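Local coordinates for cell division topological specificity factor (PDB 3KU7), which probably relieves MinC- and MinD-mediated inhibition of division at internal sites while allowing it at the poles, so that the septum forms at mid-cell, at the interface of chains A and B. Coordinates in Å, arbitrary orientation; residue numbers count along the deposited sequence, not the author numbering. Chains: chain A/B, Cell division topological specificity factor.

Contact 1: the interface of chains A and B. Residues chain A 23-25; chain B 27-29, 35, 41.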
ATOM      1  N   LEU A  23      -6.007   8.828  -3.775  1.00 68.49           N
ATOM      2  CA  LEU A  23      -5.644   7.862  -2.748  1.00 61.11           C
ATOM      3  C   LEU A  23      -4.183   7.580  -3.103  1.00 57.80           C
ATOM      4  O   LEU A  23      -3.840   7.551  -4.278  1.00 55.87           O
ATOM      5  CB  LEU A  23      -6.495   6.605  -2.890  1.00 58.37           C
ATOM      6  CG  LEU A  23      -6.734   5.744  -1.654  1.00 56.20           C
ATOM      7  CD1 LEU A  23      -7.560   6.492  -0.613  1.00 56.34           C
ATOM      8  CD2 LEU A  23      -7.472   4.510  -2.107  1.00 54.52           C
ATOM      9  N   LYS A  24      -3.333   7.372  -2.099  1.00 54.75           N
ATOM     10  CA  LYS A  24      -1.910   7.135  -2.324  1.00 51.49           C
ATOM     11  C   LYS A  24      -1.368   5.934  -1.571  1.00 48.57           C
ATOM     12  O   LYS A  24      -1.577   5.794  -0.386  1.00 47.29           O
ATOM     13  CB  LYS A  24      -1.124   8.380  -1.916  1.00 52.63           C
ATOM     14  CG  LYS A  24       0.377   8.250  -2.066  1.00 54.56           C
ATOM     15  CD  LYS A  24       0.874   9.171  -3.167  1.00 57.15           C
ATOM     16  CE  LYS A  24       2.344   9.564  -2.951  1.00 59.66           C
ATOM     17  NZ  LYS A  24       2.716  10.849  -3.621  1.00 59.21           N
ATOM     18  N   LEU A  25      -0.620   5.093  -2.267  1.00 46.47           N
ATOM     19  CA  LEU A  25      -0.052   3.898  -1.668  1.00 44.80           C
ATOM     20  C   LEU A  25       1.452   3.821  -1.843  1.00 43.96           C
ATOM     21  O   LEU A  25       1.964   3.956  -2.947  1.00 44.43           O
ATOM     22  CB  LEU A  25      -0.707   2.669  -2.289  1.00 42.77           C
ATOM     23  CG  LEU A  25      -0.011   1.356  -2.016  1.00 41.97           C
ATOM     24  CD1 LEU A  25      -0.431   0.822  -0.668  1.00 42.47           C
ATOM     25  CD2 LEU A  25      -0.402   0.405  -3.109  1.00 41.87           C
TER
ATOM     26  N   LEU B  27      -1.056   3.770   3.016  1.00 49.84           N
ATOM     27  CA  LEU B  27      -2.247   3.994   2.212  1.00 49.39           C
ATOM     28  C   LEU B  27      -2.740   5.298   2.787  1.00 50.42           C
ATOM     29  O   LEU B  27      -3.185   5.367   3.927  1.00 49.88           O
ATOM     30  CB  LEU B  27      -3.297   2.898   2.405  1.00 47.80           C
ATOM     31  CG  LEU B  27      -4.051   2.508   1.117  1.00 47.20           C
ATOM     32  CD1 LEU B  27      -5.158   1.552   1.425  1.00 46.38           C
ATOM     33  CD2 LEU B  27      -4.664   3.713   0.464  1.00 45.79           C
ATOM     34  N   ALA B  28      -2.607   6.350   1.996  1.00 52.37           N
ATOM     35  CA  ALA B  28      -3.003   7.677   2.415  1.00 54.89           C
ATOM     36  C   ALA B  28      -4.217   8.219   1.688  1.00 57.58           C
ATOM     37  O   ALA B  28      -4.432   7.949   0.507  1.00 57.67           O
ATOM     38  CB  ALA B  28      -1.843   8.622   2.238  1.00 53.01           C
ATOM     39  N   LYS B  29      -5.020   8.976   2.429  1.00 61.78           N
ATOM     40  CA  LYS B  29      -6.210   9.602   1.885  1.00 67.60           C
ATOM     41  C   LYS B  29      -6.512  10.845   2.701  1.00 72.26           C
ATOM     42  O   LYS B  29      -5.941  11.073   3.766  1.00 73.48           O
ATOM     43  CB  LYS B  29      -7.411   8.656   1.923  1.00 62.25           C
ATOM     44  CG  LYS B  29      -8.084   8.513   3.275  1.00 56.78           C
ATOM     45  CD  LYS B  29      -9.420   7.825   3.121  1.00 52.31           C
ATOM     46  CE  LYS B  29     -10.532   8.587   3.837  1.00 50.36           C
ATOM     47  NZ  LYS B  29     -10.559   8.410   5.313  1.00 47.87           N
ATOM     48  N   LEU B  35     -14.794   6.740   2.984  1.00 81.24           N
ATOM     49  CA  LEU B  35     -14.575   5.480   2.282  1.00 78.97           C
ATOM     50  C   LEU B  35     -14.995   4.290   3.108  1.00 77.12           C
ATOM     51  O   LEU B  35     -14.214   3.731   3.878  1.00 78.36           O
ATOM     52  CB  LEU B  35     -13.118   5.328   1.881  1.00 77.22           C
ATOM     53  CG  LEU B  35     -12.735   6.368   0.838  1.00 76.49           C
ATOM     54  CD1 LEU B  35     -11.375   6.024   0.274  1.00 75.33           C
ATOM     55  CD2 LEU B  35     -13.789   6.418  -0.270  1.00 75.90           C
ATOM     56  N   MET B  41     -10.002  -3.296   2.673  1.00 68.41           N
ATOM     57  CA  MET B  41      -8.921  -3.123   1.747  1.00 64.79           C
ATOM     58  C   MET B  41      -7.735  -3.447   2.625  1.00 62.26           C
ATOM     59  O   MET B  41      -6.866  -4.230   2.267  1.00 60.32           O
ATOM     60  CB  MET B  41      -8.849  -1.668   1.309  1.00 64.74           C
ATOM     61  CG  MET B  41      -9.796  -1.301   0.213  1.00 63.96           C
ATOM     62  SD  MET B  41      -8.862  -0.365  -0.989  1.00 62.65           S
ATOM     63  CE  MET B  41      -8.898   1.297  -0.185  1.00 62.51           C
TER

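Contact 2: the interface of chains A and B. Residues chain A 52; chain B 40-41, 44.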
ATOM      1  N   TYR A  52     -12.051  -2.588  -4.563  1.00 50.86           N
ATOM      2  CA  TYR A  52     -12.876  -1.830  -3.634  1.00 52.66           C
ATOM      3  C   TYR A  52     -13.152  -0.399  -4.029  1.00 52.77           C
ATOM      4  O   TYR A  52     -14.171   0.148  -3.643  1.00 53.16           O
ATOM      5  CB  TYR A  52     -12.288  -1.878  -2.218  1.00 52.66           C
ATOM      6  CG  TYR A  52     -12.147  -3.296  -1.702  1.00 54.77           C
ATOM      7  CD1 TYR A  52     -11.127  -4.118  -2.172  1.00 56.27           C
ATOM      8  CD2 TYR A  52     -13.065  -3.842  -0.792  1.00 55.15           C
ATOM      9  CE1 TYR A  52     -11.023  -5.459  -1.766  1.00 57.36           C
ATOM     10  CE2 TYR A  52     -12.970  -5.187  -0.377  1.00 55.91           C
ATOM     11  CZ  TYR A  52     -11.943  -5.989  -0.869  1.00 56.84           C
ATOM     12  OH  TYR A  52     -11.847  -7.313  -0.483  1.00 57.11           O
TER
ATOM     13  N   GLU B  40     -10.841  -3.379   4.950  1.00 72.39           N
ATOM     14  CA  GLU B  40     -11.427  -4.436   4.136  1.00 72.17           C
ATOM     15  C   GLU B  40     -10.316  -4.490   3.136  1.00 70.77           C
ATOM     16  O   GLU B  40      -9.769  -5.530   2.778  1.00 71.60           O
ATOM     17  CB  GLU B  40     -12.666  -3.939   3.413  1.00 73.64           C
ATOM     18  CG  GLU B  40     -13.821  -4.890   3.467  1.00 77.76           C
ATOM     19  CD  GLU B  40     -14.975  -4.290   4.224  1.00 80.49           C
ATOM     20  OE1 GLU B  40     -15.761  -3.539   3.619  1.00 82.09           O
ATOM     21  OE2 GLU B  40     -15.081  -4.549   5.437  1.00 81.63           O
ATOM     22  N   MET B  41     -10.002  -3.296   2.673  1.00 68.41           N
ATOM     23  CA  MET B  41      -8.921  -3.123   1.747  1.00 64.79           C
ATOM     24  C   MET B  41      -7.735  -3.447   2.625  1.00 62.26           C
ATOM     25  O   MET B  41      -6.866  -4.230   2.267  1.00 60.32           O
ATOM     26  CB  MET B  41      -8.849  -1.668   1.309  1.00 64.74           C
ATOM     27  CG  MET B  41      -9.796  -1.301   0.213  1.00 63.96           C
ATOM     28  SD  MET B  41      -8.862  -0.365  -0.989  1.00 62.65           S
ATOM     29  CE  MET B  41      -8.898   1.297  -0.185  1.00 62.51           C
ATOM     30  N   GLU B  44      -7.735  -7.207   3.224  1.00 59.54           N
ATOM     31  CA  GLU B  44      -7.343  -7.866   1.973  1.00 60.45           C
ATOM     32  C   GLU B  44      -5.875  -7.622   1.653  1.00 60.07           C
ATOM     33  O   GLU B  44      -5.081  -8.556   1.567  1.00 61.00           O
ATOM     34  CB  GLU B  44      -8.205  -7.342   0.820  1.00 61.77           C
ATOM     35  CG  GLU B  44      -9.382  -8.233   0.444  1.00 63.05           C
ATOM     36  CD  GLU B  44      -9.061  -9.131  -0.736  1.00 64.33           C
ATOM     37  OE1 GLU B  44      -8.097  -9.927  -0.632  1.00 64.35           O
ATOM     38  OE2 GLU B  44      -9.771  -9.033  -1.766  1.00 64.20           O
TER

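Contact 1: the interface of chains A and B
A:Lys24 and B:Ala28 face each other as a hydrogen-bonded pair where two strands, A 22-30 and B 22-29, meet antiparallel across the dimer. The backbone amide N of A:Lys24 donates to the carbonyl O of B:Ala28 at 2.9 Å, approaching somewhat out of that carbonyl's plane and bending to 162° at the hydrogen. In return the amide N of B:Ala28 reaches the carbonyl O of A:Lys24 at 2.7 Å, nearly straight at 172° and in the carbonyl plane. This reciprocal pair fixes the register, and one step further along the strands A:Leu25 is paired with B:Leu27. The strands of the two subunits are thereby stitched together edge to edge. These bonds use backbone groups, so side-chain packing beside them probably contributes to the match between the subunits.

A:Leu23 carries most of that packing. CG anti to the backbone N (chi1 -154°) carries its branch over chain B, and the two methyls diverge from it. The CG itself lies 3.6 Å from the methyl CD2 of B:Leu27, the two leucines crossing obliquely. Methyl CD1 turns to B:Lys29, meeting its CB at 3.3 Å, and to the loop residue B:Leu35, whose CD1 lies 3.9 Å away. Methyl CD2 points instead at the helix, tip to tip with the methionine methyl CE of B:Met41.

Behind this first shell, chain B braces its own groups. The B:Lys29 side chain leaves between its backbone N and carbonyl carbon and runs out beside B:Leu35, with its CD 3.9 Å from that leucine's CD1, so its aliphatic part extends the apolar surface presented to A:Leu23. The bent B:Met41 chain folds its end back towards the sheet, where its methyl CE lies 4.1 Å from CD1 of B:Leu27.

Contact 2: the interface of chains A and B
The phenol ring of A:Tyr52 lies across the start of helix B 41-53, with B:Glu40, B:Met41 and B:Glu44 meeting it at different places. Near the root of the tyrosine, its side chain and that of B:Met41 slide past each other in opposite directions. The methionine CG comes 3.5 Å from CB of A:Tyr52 and 3.6 Å from the ring carbon CG, while SD continues past CB. B:Met41 thus covers the junction of ring and backbone, away from the ring centre.

B:Glu40, just ahead of the helix, crosses the tyrosine at about a right angle. Its methylenes CB and CG lie on the same side of the ring plane as the methionine CG, and B:Glu40 CG is 3.9 Å from the ring carbon CE2. The carboxylate plane is turned 44° from the ring, and the touching is done by the aliphatic stem.

At the hydroxyl end, B:Glu44 also crosses at about a right angle, but its carboxylate stands much steeper, 74° from the ring. The bend at chi2 swings the carboxylate round to the edge of the ring, where OE2 lies in the ring plane. The phenol OH of A:Tyr52 may donate to OE2 of B:Glu44 at 3.0 Å, a weak and tentative hydrogen bond. The hydroxyl is modelled too close to the CG methylene of B:Glu44, so the detailed geometry at this end of the ring is doubtful.

With CG anti to its own carbonyl carbon (chi1 -58°), the ring of A:Tyr52 extends from the last turn of helix A 38-53 towards chain B. One tyrosine therefore ties the end of one subunit's helix to the beginning of the other's, adding helix-to-helix contact to the dimer.

The C-alpha centres of contact 1 and contact 2 are about 11 Å apart, and B:Met41 belongs to both. In contact 1 its methyl end faces the strand of chain A, whereas in contact 2 its CG lies against the helix of chain A, so one residue at the start of a helix links the sheet layer to the helix layer. Two-fold symmetry supplies a twin of each contact with the chains exchanged. Joined strands and neighbouring helices therefore hold the subunits in two layers, which fits the dimer expected of the MinE family, although the structure alone does not show its stability.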